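Long-range contacts in glutathione S-transferase (Pseudomonas fluorescens, PDB 3M3M), which probably transfers glutathione to electrophilic substrates, and is seen here with glutathione and a sodium ion bound: residues 10-15 with 165-170; 67-72 with 99-104; 95-100 with 161-166. All coordinates share one frame; numbering follows the deposited sequence.

Contact 1. Residues 10-15 with 165-170; sequences YRSGNC and YAYTHV. With GSH (glutathione), chain B.
One face of the Tyr167 ring is laid against Gly13, whose CA stands 3.5 Å from the ring centroid in a CH-pi contact, 20° off the ring normal. At the edge of the same ring, in its plane, comes Asn14 CG, the amide turned 74° from the ring. Were Gly13 to carry a CB, that atom would fall 2.5 Å from Tyr167 CZ, so a backbone without a side chain is what allows so flat a fit. A chi1 of -80° puts Tyr167 CG anti to the carbonyl carbon, and the ring hung from it reaches Gly13. Here the thioredoxin-like domain of the glutathione S-transferase fold meets its helical domain: Ser12 is the N-cap of helix 13-24, and Tyr167 reaches that helix start from helix 159-168. Asn14 N gives a weak hydrogen bond to Tyr167 OH, 3.4 Å, while Gly13 N lies 3.1 Å from the same Tyr167 OH. On the pocket side this hydroxyl is 3.3 Å from the glutathione sulphur, SG2. Tyr167 also touches Glu105 and Ala109 of helix 87-117. Next to Tyr167 in the chain, Ala166 CB lies 3.2 Å from Gly13 O.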
loop_
_atom_site.group_PDB
_atom_site.type_symbol
_atom_site.label_atom_id
_atom_site.label_comp_id
_atom_site.label_asym_id
_atom_site.label_seq_id
_atom_site.Cartn_x
_atom_site.Cartn_y
_atom_site.Cartn_z
ATOM N N TYR A 10 9.057 -7.715 -0.120
ATOM C CA TYR A 10 7.663 -8.151 -0.281
ATOM C C TYR A 10 6.810 -8.019 0.950
ATOM O O TYR A 10 5.568 -7.873 0.804
ATOM C CB TYR A 10 7.593 -9.634 -0.744
ATOM C CG TYR A 10 8.084 -9.861 -2.133
ATOM C CD1 TYR A 10 7.435 -9.276 -3.222
ATOM C CD2 TYR A 10 9.245 -10.654 -2.371
ATOM C CE1 TYR A 10 7.886 -9.522 -4.551
ATOM C CE2 TYR A 10 9.714 -10.895 -3.697
ATOM C CZ TYR A 10 9.032 -10.306 -4.754
ATOM O OH TYR A 10 9.450 -10.574 -6.068
ATOM N N ARG A 11 7.399 -8.072 2.168
ATOM C CA ARG A 11 6.624 -7.886 3.398
ATOM C C ARG A 11 6.187 -6.464 3.681
ATOM O O ARG A 11 5.365 -6.226 4.553
ATOM C CB ARG A 11 7.373 -8.430 4.630
ATOM C CG ARG A 11 7.238 -9.932 4.475
ATOM C CD ARG A 11 7.615 -10.589 5.719
ATOM N NE ARG A 11 7.328 -12.046 5.733
ATOM C CZ ARG A 11 8.045 -12.999 5.077
ATOM N NH1 ARG A 11 9.047 -12.729 4.245
ATOM N NH2 ARG A 11 7.702 -14.257 5.217
ATOM N N SER A 12 6.743 -5.532 2.943
ATOM C CA SER A 12 6.344 -4.132 3.133
ATOM C C SER A 12 5.062 -3.854 2.343
ATOM O O SER A 12 5.049 -4.140 1.138
ATOM C CB SER A 12 7.446 -3.245 2.541
ATOM O OG SER A 12 6.938 -1.902 2.213
ATOM N N GLY A 13 4.023 -3.352 3.008
ATOM C CA GLY A 13 2.780 -3.039 2.363
ATOM C C GLY A 13 3.022 -2.047 1.235
ATOM O O GLY A 13 2.395 -2.162 0.173
ATOM N N ASN A 14 3.887 -1.041 1.454
ATOM C CA ASN A 14 4.146 -0.059 0.387
ATOM C C ASN A 14 4.738 -0.697 -0.874
ATOM O O ASN A 14 4.413 -0.312 -1.997
ATOM C CB ASN A 14 5.049 1.067 0.899
ATOM C CG ASN A 14 4.333 1.871 1.981
ATOM O OD1 ASN A 14 4.877 2.036 3.115
ATOM N ND2 ASN A 14 3.136 2.373 1.644
ATOM N N CYS A 15 5.561 -1.737 -0.690
ATOM C CA CYS A 15 6.128 -2.463 -1.832
ATOM C C CYS A 15 5.126 -3.458 -2.449
ATOM O O CYS A 15 5.126 -3.657 -3.694
ATOM C CB CYS A 15 7.374 -3.248 -1.334
ATOM S SG CYS A 15 8.709 -2.125 -0.803
ATOM N N TYR A 165 -5.618 -1.400 0.166
ATOM C CA TYR A 165 -5.691 -2.830 0.426
ATOM C C TYR A 165 -4.383 -3.322 0.994
ATOM O O TYR A 165 -4.395 -4.244 1.825
ATOM C CB TYR A 165 -5.954 -3.547 -0.894
ATOM C CG TYR A 165 -6.045 -5.054 -0.755
ATOM C CD1 TYR A 165 -7.274 -5.670 -0.293
ATOM C CD2 TYR A 165 -4.938 -5.844 -1.037
ATOM C CE1 TYR A 165 -7.338 -7.051 -0.129
ATOM C CE2 TYR A 165 -5.010 -7.263 -0.829
ATOM C CZ TYR A 165 -6.183 -7.800 -0.368
ATOM O OH TYR A 165 -6.222 -9.201 -0.182
ATOM N N ALA A 166 -3.268 -2.703 0.556
ATOM C CA ALA A 166 -1.954 -3.283 0.869
ATOM C C ALA A 166 -1.760 -3.480 2.376
ATOM O O ALA A 166 -1.358 -4.588 2.775
ATOM C CB ALA A 166 -0.786 -2.411 0.256
ATOM N N TYR A 167 -1.996 -2.462 3.216
ATOM C CA TYR A 167 -1.883 -2.718 4.605
ATOM C C TYR A 167 -3.237 -3.131 5.223
ATOM O O TYR A 167 -3.214 -3.783 6.273
ATOM C CB TYR A 167 -1.405 -1.431 5.346
ATOM C CG TYR A 167 0.119 -1.307 5.180
ATOM C CD1 TYR A 167 0.982 -2.141 5.931
ATOM C CD2 TYR A 167 0.630 -0.305 4.369
ATOM C CE1 TYR A 167 2.418 -1.997 5.781
ATOM C CE2 TYR A 167 2.037 -0.116 4.258
ATOM C CZ TYR A 167 2.902 -0.948 4.971
ATOM O OH TYR A 167 4.324 -0.788 4.774
ATOM N N THR A 168 -4.335 -2.667 4.664
ATOM C CA THR A 168 -5.584 -3.064 5.386
ATOM C C THR A 168 -5.726 -4.612 5.424
ATOM O O THR A 168 -6.168 -5.142 6.429
ATOM C CB THR A 168 -6.818 -2.440 4.759
ATOM O OG1 THR A 168 -6.688 -0.998 4.752
ATOM C CG2 THR A 168 -8.104 -2.784 5.596
ATOM N N HIS A 169 -5.398 -5.282 4.347
ATOM C CA HIS A 169 -5.562 -6.743 4.309
ATOM C C HIS A 169 -4.731 -7.489 5.375
ATOM O O HIS A 169 -5.086 -8.659 5.653
ATOM C CB HIS A 169 -5.352 -7.295 2.868
ATOM C CG HIS A 169 -3.972 -7.791 2.601
ATOM N ND1 HIS A 169 -2.886 -6.963 2.452
ATOM C CD2 HIS A 169 -3.509 -9.060 2.408
ATOM C CE1 HIS A 169 -1.807 -7.678 2.171
ATOM N NE2 HIS A 169 -2.152 -8.966 2.177
ATOM N N VAL A 170 -3.658 -6.859 5.928
ATOM C CA VAL A 170 -2.840 -7.447 6.998
ATOM C C VAL A 170 -3.004 -6.650 8.324
ATOM O O VAL A 170 -2.189 -6.728 9.247
ATOM C CB VAL A 170 -1.337 -7.595 6.587
ATOM C CG1 VAL A 170 -1.234 -8.760 5.543
ATOM C CG2 VAL A 170 -0.774 -6.310 5.993
HETATM N N1 GSH B . 5.660 7.378 1.734
HETATM C CA1 GSH B . 6.517 6.203 1.307
HETATM C C1 GSH B . 5.825 5.342 0.246
HETATM O O11 GSH B . 6.559 4.795 -0.628
HETATM O O12 GSH B . 4.578 5.175 0.330
HETATM C CB1 GSH B . 6.783 5.391 2.616
HETATM C CG1 GSH B . 7.620 4.216 2.218
HETATM C CD1 GSH B . 8.237 3.543 3.462
HETATM O OE1 GSH B . 7.966 4.019 4.741
HETATM N N2 GSH B . 9.064 2.463 3.333
HETATM C CA2 GSH B . 9.629 1.824 4.519
HETATM C C2 GSH B . 11.073 2.076 4.482
HETATM O O2 GSH B . 11.680 2.026 3.301
HETATM C CB2 GSH B . 9.327 0.307 4.389
HETATM S SG2 GSH B . 7.469 -0.010 4.428
HETATM N N3 GSH B . 11.732 2.365 5.593
HETATM C CA3 GSH B . 13.194 2.520 5.499
HETATM C C3 GSH B . 13.729 3.652 6.359
HETATM O O31 GSH B . 14.953 3.677 6.693
HETATM O O32 GSH B . 12.963 4.571 6.692
#

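Contact 2. Residues 67-72 with 99-104; sequences WESNAI and FEQYSH. With NA (sodium ion), chain C; GSH (glutathione), chain B.
Asn70 and Gln101 are the residues whose backbones come nearest here, yet their CA atoms are still 8.5 Å apart, so side chains must bridge the two helices. The segment 67-72 enters helix 69-77 through Glu68, an N-cap residue with positive phi, and 99-104 belongs to the long helix 87-117, which widens into a pi-type turn at 100-104. Residues from Ser69 onward open the SNAIL/TRAIL motif of glutathione S-transferases, which in this family holds the gamma-glutamyl end of glutathione. Across the gap, Asn70 ND2 donates to Glu100 OE1 at 2.9 Å and 156°, meeting the oxygen nearly along its C-O axis though tilted from its own amide plane. Lys17 NZ pairs with Glu100 OE2 in a salt bridge and also bonds to Asn70 OD1. Asn70 meets Gln101 tip to tip, its ND2 3.3 Å from Gln101 CG. An alanine in place of Asn70 would probably leave Glu100 OE1 without its amide mate and Lys17 NZ short of one acceptor. Glu68 OE1 serves two partners, accepting from glutathione N1 at 2.7 Å and binding the sodium ion at 2.9 Å. Glutathione O12 reaches the same ion at 2.8 Å, and both distances are long for sodium to oxygen. The ligand carboxylate is gripped by Ser69 twice: N donates to O11 at 2.8 Å, nearly straight at 169°, and OG donates to O12 at 2.7 Å.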
loop_
_atom_site.group_PDB
_atom_site.type_symbol
_atom_site.label_atom_id
_atom_site.label_comp_id
_atom_site.label_asym_id
_atom_site.label_seq_id
_atom_site.Cartn_x
_atom_site.Cartn_y
_atom_site.Cartn_z
ATOM N N TRP A 67 10.144 7.237 -6.898
ATOM C CA TRP A 67 9.865 6.730 -5.584
ATOM C C TRP A 67 8.519 7.344 -5.092
ATOM O O TRP A 67 7.904 8.126 -5.845
ATOM C CB TRP A 67 11.063 7.004 -4.623
ATOM C CG TRP A 67 11.714 8.366 -4.739
ATOM C CD1 TRP A 67 12.781 8.738 -5.566
ATOM C CD2 TRP A 67 11.474 9.501 -3.886
ATOM N NE1 TRP A 67 13.143 10.061 -5.309
ATOM C CE2 TRP A 67 12.353 10.536 -4.305
ATOM C CE3 TRP A 67 10.618 9.731 -2.786
ATOM C CZ2 TRP A 67 12.390 11.777 -3.672
ATOM C CZ3 TRP A 67 10.617 11.001 -2.177
ATOM C CH2 TRP A 67 11.465 12.010 -2.663
ATOM N N GLU A 68 8.117 6.933 -3.888
ATOM C CA GLU A 68 6.785 7.019 -3.319
ATOM C C GLU A 68 5.866 5.985 -3.997
ATOM O O GLU A 68 5.540 6.115 -5.068
ATOM C CB GLU A 68 6.220 8.420 -3.396
ATOM C CG GLU A 68 6.905 9.392 -2.446
ATOM C CD GLU A 68 6.729 9.058 -0.989
ATOM O OE1 GLU A 68 5.659 8.669 -0.613
ATOM O OE2 GLU A 68 7.659 9.307 -0.293
ATOM N N SER A 69 5.472 4.993 -3.228
ATOM C CA SER A 69 4.632 3.919 -3.735
ATOM C C SER A 69 3.399 4.464 -4.400
ATOM O O SER A 69 3.031 3.959 -5.458
ATOM C CB SER A 69 4.194 2.958 -2.574
ATOM O OG SER A 69 3.424 3.620 -1.574
ATOM N N ASN A 70 2.765 5.472 -3.816
ATOM C CA ASN A 70 1.515 5.944 -4.453
ATOM C C ASN A 70 1.771 6.721 -5.765
ATOM O O ASN A 70 0.903 6.718 -6.647
ATOM C CB ASN A 70 0.667 6.771 -3.505
ATOM C CG ASN A 70 0.001 5.924 -2.422
ATOM O OD1 ASN A 70 0.061 4.704 -2.426
ATOM N ND2 ASN A 70 -0.580 6.596 -1.436
ATOM N N ALA A 71 2.980 7.331 -5.892
ATOM C CA ALA A 71 3.299 8.025 -7.193
ATOM C C ALA A 71 3.646 6.960 -8.228
ATOM O O ALA A 71 3.198 7.044 -9.355
ATOM C CB ALA A 71 4.509 8.973 -7.003
ATOM N N ILE A 72 4.307 5.922 -7.765
ATOM C CA ILE A 72 4.580 4.780 -8.691
ATOM C C ILE A 72 3.277 4.139 -9.187
ATOM O O ILE A 72 3.144 3.856 -10.399
ATOM C CB ILE A 72 5.526 3.730 -8.012
ATOM C CG1 ILE A 72 6.912 4.366 -7.713
ATOM C CG2 ILE A 72 5.625 2.464 -8.979
ATOM C CD1 ILE A 72 7.637 3.517 -6.607
ATOM N N PHE A 99 -5.083 10.404 1.750
ATOM C CA PHE A 99 -5.652 9.933 3.011
ATOM C C PHE A 99 -4.922 8.691 3.502
ATOM O O PHE A 99 -4.609 8.549 4.685
ATOM C CB PHE A 99 -7.152 9.570 2.776
ATOM C CG PHE A 99 -7.779 8.635 3.834
ATOM C CD1 PHE A 99 -8.408 9.125 4.989
ATOM C CD2 PHE A 99 -7.778 7.198 3.582
ATOM C CE1 PHE A 99 -8.995 8.197 5.961
ATOM C CE2 PHE A 99 -8.412 6.334 4.493
ATOM C CZ PHE A 99 -8.995 6.803 5.636
ATOM N N GLU A 100 -4.576 7.808 2.558
ATOM C CA GLU A 100 -3.853 6.572 3.005
ATOM C C GLU A 100 -2.445 6.880 3.607
ATOM O O GLU A 100 -2.077 6.314 4.718
ATOM C CB GLU A 100 -3.675 5.596 1.825
ATOM C CG GLU A 100 -2.923 4.308 2.234
ATOM C CD GLU A 100 -1.416 4.321 1.866
ATOM O OE1 GLU A 100 -1.000 5.090 0.993
ATOM O OE2 GLU A 100 -0.682 3.461 2.360
ATOM N N GLN A 101 -1.729 7.841 3.001
ATOM C CA GLN A 101 -0.397 8.186 3.474
ATOM C C GLN A 101 -0.470 9.022 4.821
ATOM O O GLN A 101 0.447 8.893 5.648
ATOM C CB GLN A 101 0.336 8.995 2.367
ATOM C CG GLN A 101 0.781 8.073 1.217
ATOM C CD GLN A 101 1.924 7.123 1.654
ATOM O OE1 GLN A 101 1.803 5.826 1.580
ATOM N NE2 GLN A 101 3.016 7.691 2.092
ATOM N N TYR A 102 -1.571 9.778 5.045
ATOM C CA TYR A 102 -1.583 10.740 6.174
ATOM C C TYR A 102 -2.343 10.151 7.389
ATOM O O TYR A 102 -1.916 10.259 8.552
ATOM C CB TYR A 102 -2.239 12.075 5.729
ATOM C CG TYR A 102 -1.965 13.117 6.791
ATOM C CD1 TYR A 102 -0.760 13.807 6.759
ATOM C CD2 TYR A 102 -2.867 13.338 7.852
ATOM C CE1 TYR A 102 -0.396 14.738 7.754
ATOM C CE2 TYR A 102 -2.518 14.298 8.851
ATOM C CZ TYR A 102 -1.286 14.984 8.752
ATOM O OH TYR A 102 -0.911 15.885 9.765
ATOM N N SER A 103 -3.445 9.467 7.103
ATOM C CA SER A 103 -4.421 9.069 8.118
ATOM C C SER A 103 -4.475 7.583 8.413
ATOM O O SER A 103 -5.165 7.201 9.327
ATOM C CB SER A 103 -5.837 9.548 7.665
ATOM O OG SER A 103 -5.871 11.008 7.762
ATOM N N HIS A 104 -3.850 6.732 7.617
ATOM C CA HIS A 104 -4.031 5.279 7.674
ATOM C C HIS A 104 -2.664 4.558 7.838
ATOM O O HIS A 104 -2.396 4.000 8.863
ATOM C CB HIS A 104 -4.726 4.856 6.378
ATOM C CG HIS A 104 -5.009 3.399 6.229
ATOM N ND1 HIS A 104 -4.109 2.524 5.672
ATOM C CD2 HIS A 104 -6.117 2.684 6.493
ATOM C CE1 HIS A 104 -4.641 1.324 5.631
ATOM N NE2 HIS A 104 -5.850 1.389 6.141
HETATM NA NA NA C . 3.396 7.073 -1.421
HETATM N N1 GSH B . 5.660 7.378 1.734
HETATM C CA1 GSH B . 6.517 6.203 1.307
HETATM C C1 GSH B . 5.825 5.342 0.246
HETATM O O11 GSH B . 6.559 4.795 -0.628
HETATM O O12 GSH B . 4.578 5.175 0.330
HETATM C CB1 GSH B . 6.783 5.391 2.616
HETATM C CG1 GSH B . 7.620 4.216 2.218
HETATM C CD1 GSH B . 8.237 3.543 3.462
HETATM O OE1 GSH B . 7.966 4.019 4.741
HETATM N N2 GSH B . 9.064 2.463 3.333
HETATM C CA2 GSH B . 9.629 1.824 4.519
HETATM C C2 GSH B . 11.073 2.076 4.482
HETATM O O2 GSH B . 11.680 2.026 3.301
HETATM C CB2 GSH B . 9.327 0.307 4.389
HETATM S SG2 GSH B . 7.469 -0.010 4.428
HETATM N N3 GSH B . 11.732 2.365 5.593
HETATM C CA3 GSH B . 13.194 2.520 5.499
HETATM C C3 GSH B . 13.729 3.652 6.359
HETATM O O31 GSH B . 14.953 3.677 6.693
HETATM O O32 GSH B . 12.963 4.571 6.692
#

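Contact 3. Residues 95-100 with 161-166; sequences QWQFFE and DIALYA
Glu100 slides past Leu164 in the opposite direction, and its atoms can be followed outward one by one. Glu100 CB rests on Leu164 CD2 at 3.6 Å, and Glu100 CG touches the same Leu164 CD2 at 3.5 Å while also approaching Ala163 O. A bend at the second torsion (chi2 -99°) keeps Glu100 CD near that carbonyl oxygen, and at the tip Glu100 OE2 is 3.8 Å from Ala163 O. The carboxylate's main polar partner, Lys17, lies outside these two segments. The apolar stem thus packs on leucine, and the charge is carried beyond it.

Leu164 in turn spreads its two methyls. Leu164 CD1 comes obliquely to the Trp96 indole, 3.9 Å from Trp96 CE3, whereas Leu164 CD2 sits at the edge of the Phe99 ring, 4.0 Å from Phe99 CE2; the leucine crosses both aromatic side chains at about a right angle. Beside it, Ala163 CB meets Gln97 CG at 4.0 Å, the amide beyond using OE1 to accept from Asn74.

The two helical segments run nearly parallel, with axes 9.1 Å apart and crossing at 24°, within the all-helical domain of the transferase. Helix 125-146 backs Trp96 and Phe99, while helix 69-77 covers Gln97 and Ala163, and helix 13-24 lies against Ile162; as in other glutathione S-transferases, these last two separate the helical domain from the four-stranded sheet.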
loop_
_atom_site.group_PDB
_atom_site.type_symbol
_atom_site.label_atom_id
_atom_site.label_comp_id
_atom_site.label_asym_id
_atom_site.label_seq_id
_atom_site.Cartn_x
_atom_site.Cartn_y
_atom_site.Cartn_z
ATOM N N GLN A 95 -7.485 11.570 -3.600
ATOM C CA GLN A 95 -7.928 11.864 -2.224
ATOM C C GLN A 95 -7.693 10.626 -1.360
ATOM O O GLN A 95 -7.160 10.746 -0.289
ATOM C CB GLN A 95 -9.438 12.214 -2.302
ATOM C CG GLN A 95 -10.115 12.306 -0.988
ATOM C CD GLN A 95 -11.615 12.376 -1.232
ATOM O OE1 GLN A 95 -12.175 13.435 -1.552
ATOM N NE2 GLN A 95 -12.283 11.199 -1.113
ATOM N N TRP A 96 -8.184 9.455 -1.793
ATOM C CA TRP A 96 -8.001 8.277 -0.993
ATOM C C TRP A 96 -6.486 7.927 -0.822
ATOM O O TRP A 96 -6.117 7.402 0.212
ATOM C CB TRP A 96 -8.789 7.079 -1.620
ATOM C CG TRP A 96 -10.227 7.231 -1.370
ATOM C CD1 TRP A 96 -11.150 7.646 -2.299
ATOM C CD2 TRP A 96 -10.893 7.183 -0.111
ATOM N NE1 TRP A 96 -12.393 7.824 -1.713
ATOM C CE2 TRP A 96 -12.278 7.497 -0.373
ATOM C CE3 TRP A 96 -10.491 6.817 1.205
ATOM C CZ2 TRP A 96 -13.239 7.535 0.639
ATOM C CZ3 TRP A 96 -11.484 6.869 2.226
ATOM C CH2 TRP A 96 -12.841 7.203 1.908
ATOM N N GLN A 97 -5.692 8.164 -1.846
ATOM C CA GLN A 97 -4.242 7.916 -1.694
ATOM C C GLN A 97 -3.548 8.883 -0.689
ATOM O O GLN A 97 -2.688 8.390 0.050
ATOM C CB GLN A 97 -3.545 7.965 -3.029
ATOM C CG GLN A 97 -4.007 6.801 -4.030
ATOM C CD GLN A 97 -3.145 6.801 -5.226
ATOM O OE1 GLN A 97 -2.957 7.856 -5.852
ATOM N NE2 GLN A 97 -2.578 5.628 -5.553
ATOM N N PHE A 98 -3.834 10.192 -0.691
ATOM C CA PHE A 98 -3.214 11.063 0.306
ATOM C C PHE A 98 -3.764 10.683 1.666
ATOM O O PHE A 98 -3.028 10.713 2.655
ATOM C CB PHE A 98 -3.501 12.522 -0.106
ATOM C CG PHE A 98 -2.681 12.939 -1.282
ATOM C CD1 PHE A 98 -1.301 13.007 -1.130
ATOM C CD2 PHE A 98 -3.264 13.276 -2.517
ATOM C CE1 PHE A 98 -0.482 13.385 -2.219
ATOM C CE2 PHE A 98 -2.507 13.643 -3.598
ATOM C CZ PHE A 98 -1.086 13.692 -3.452
ATOM N N PHE A 99 -5.083 10.404 1.750
ATOM C CA PHE A 99 -5.652 9.933 3.011
ATOM C C PHE A 99 -4.922 8.691 3.502
ATOM O O PHE A 99 -4.609 8.549 4.685
ATOM C CB PHE A 99 -7.152 9.570 2.776
ATOM C CG PHE A 99 -7.779 8.635 3.834
ATOM C CD1 PHE A 99 -8.408 9.125 4.989
ATOM C CD2 PHE A 99 -7.778 7.198 3.582
ATOM C CE1 PHE A 99 -8.995 8.197 5.961
ATOM C CE2 PHE A 99 -8.412 6.334 4.493
ATOM C CZ PHE A 99 -8.995 6.803 5.636
ATOM N N GLU A 100 -4.576 7.808 2.558
ATOM C CA GLU A 100 -3.853 6.572 3.005
ATOM C C GLU A 100 -2.445 6.880 3.607
ATOM O O GLU A 100 -2.077 6.314 4.718
ATOM C CB GLU A 100 -3.675 5.596 1.825
ATOM C CG GLU A 100 -2.923 4.308 2.234
ATOM C CD GLU A 100 -1.416 4.321 1.866
ATOM O OE1 GLU A 100 -1.000 5.090 0.993
ATOM O OE2 GLU A 100 -0.682 3.461 2.360
ATOM N N ASP A 161 -7.980 1.786 -4.232
ATOM C CA ASP A 161 -8.205 0.491 -3.516
ATOM C C ASP A 161 -6.883 -0.220 -3.322
ATOM O O ASP A 161 -6.669 -0.795 -2.286
ATOM C CB ASP A 161 -9.143 -0.373 -4.406
ATOM C CG ASP A 161 -10.494 0.340 -4.676
ATOM O OD1 ASP A 161 -11.287 0.568 -3.746
ATOM O OD2 ASP A 161 -10.720 0.690 -5.836
ATOM N N ILE A 162 -6.056 -0.280 -4.374
ATOM C CA ILE A 162 -4.752 -0.961 -4.285
ATOM C C ILE A 162 -3.938 -0.295 -3.117
ATOM O O ILE A 162 -3.377 -1.007 -2.218
ATOM C CB ILE A 162 -3.994 -0.869 -5.549
ATOM C CG1 ILE A 162 -4.721 -1.717 -6.666
ATOM C CG2 ILE A 162 -2.525 -1.389 -5.322
ATOM C CD1 ILE A 162 -4.208 -1.423 -8.061
ATOM N N ALA A 163 -3.896 1.024 -3.105
ATOM C CA ALA A 163 -3.132 1.735 -2.033
ATOM C C ALA A 163 -3.623 1.324 -0.627
ATOM O O ALA A 163 -2.825 1.134 0.333
ATOM C CB ALA A 163 -3.261 3.262 -2.277
ATOM N N LEU A 164 -4.957 1.299 -0.424
ATOM C CA LEU A 164 -5.514 0.978 0.910
ATOM C C LEU A 164 -5.572 -0.538 1.205
ATOM O O LEU A 164 -5.551 -0.925 2.403
ATOM C CB LEU A 164 -6.886 1.651 1.111
ATOM C CG LEU A 164 -6.637 3.172 1.402
ATOM C CD1 LEU A 164 -7.718 4.028 1.047
ATOM C CD2 LEU A 164 -6.285 3.369 2.852
ATOM N N TYR A 165 -5.618 -1.400 0.166
ATOM C CA TYR A 165 -5.691 -2.830 0.426
ATOM C C TYR A 165 -4.383 -3.322 0.994
ATOM O O TYR A 165 -4.395 -4.244 1.825
ATOM C CB TYR A 165 -5.954 -3.547 -0.894
ATOM C CG TYR A 165 -6.045 -5.054 -0.755
ATOM C CD1 TYR A 165 -7.274 -5.670 -0.293
ATOM C CD2 TYR A 165 -4.938 -5.844 -1.037
ATOM C CE1 TYR A 165 -7.338 -7.051 -0.129
ATOM C CE2 TYR A 165 -5.010 -7.263 -0.829
ATOM C CZ TYR A 165 -6.183 -7.800 -0.368
ATOM O OH TYR A 165 -6.222 -9.201 -0.182
ATOM N N ALA A 166 -3.268 -2.703 0.556
ATOM C CA ALA A 166 -1.954 -3.283 0.869
ATOM C C ALA A 166 -1.760 -3.480 2.376
ATOM O O ALA A 166 -1.358 -4.588 2.775
ATOM C CB ALA A 166 -0.786 -2.411 0.256
#

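Overall arrangement
Contacts 1 and 2 both join the thioredoxin-like domain to the helical one and share the glutathione between them: contact 1 stands at its thiol, contact 2 at its gamma-glutamyl end and the sodium ion. Their centres are about 12 Å apart, and Asn14 O approaches Ser69 CB at 3.3 Å. Contact 3 ties together the two helices that supply Gln101 and Tyr167. Its centre is about 7 Å from that of contact 2, with which it shares Phe99 and Glu100, and about 11 Å from that of contact 1. Asn70 ND2 reaches within 3.1 Å of Gln97 O. The Glu100 side chain is about 6 Å from the glutathione, consistent with a second-shell position.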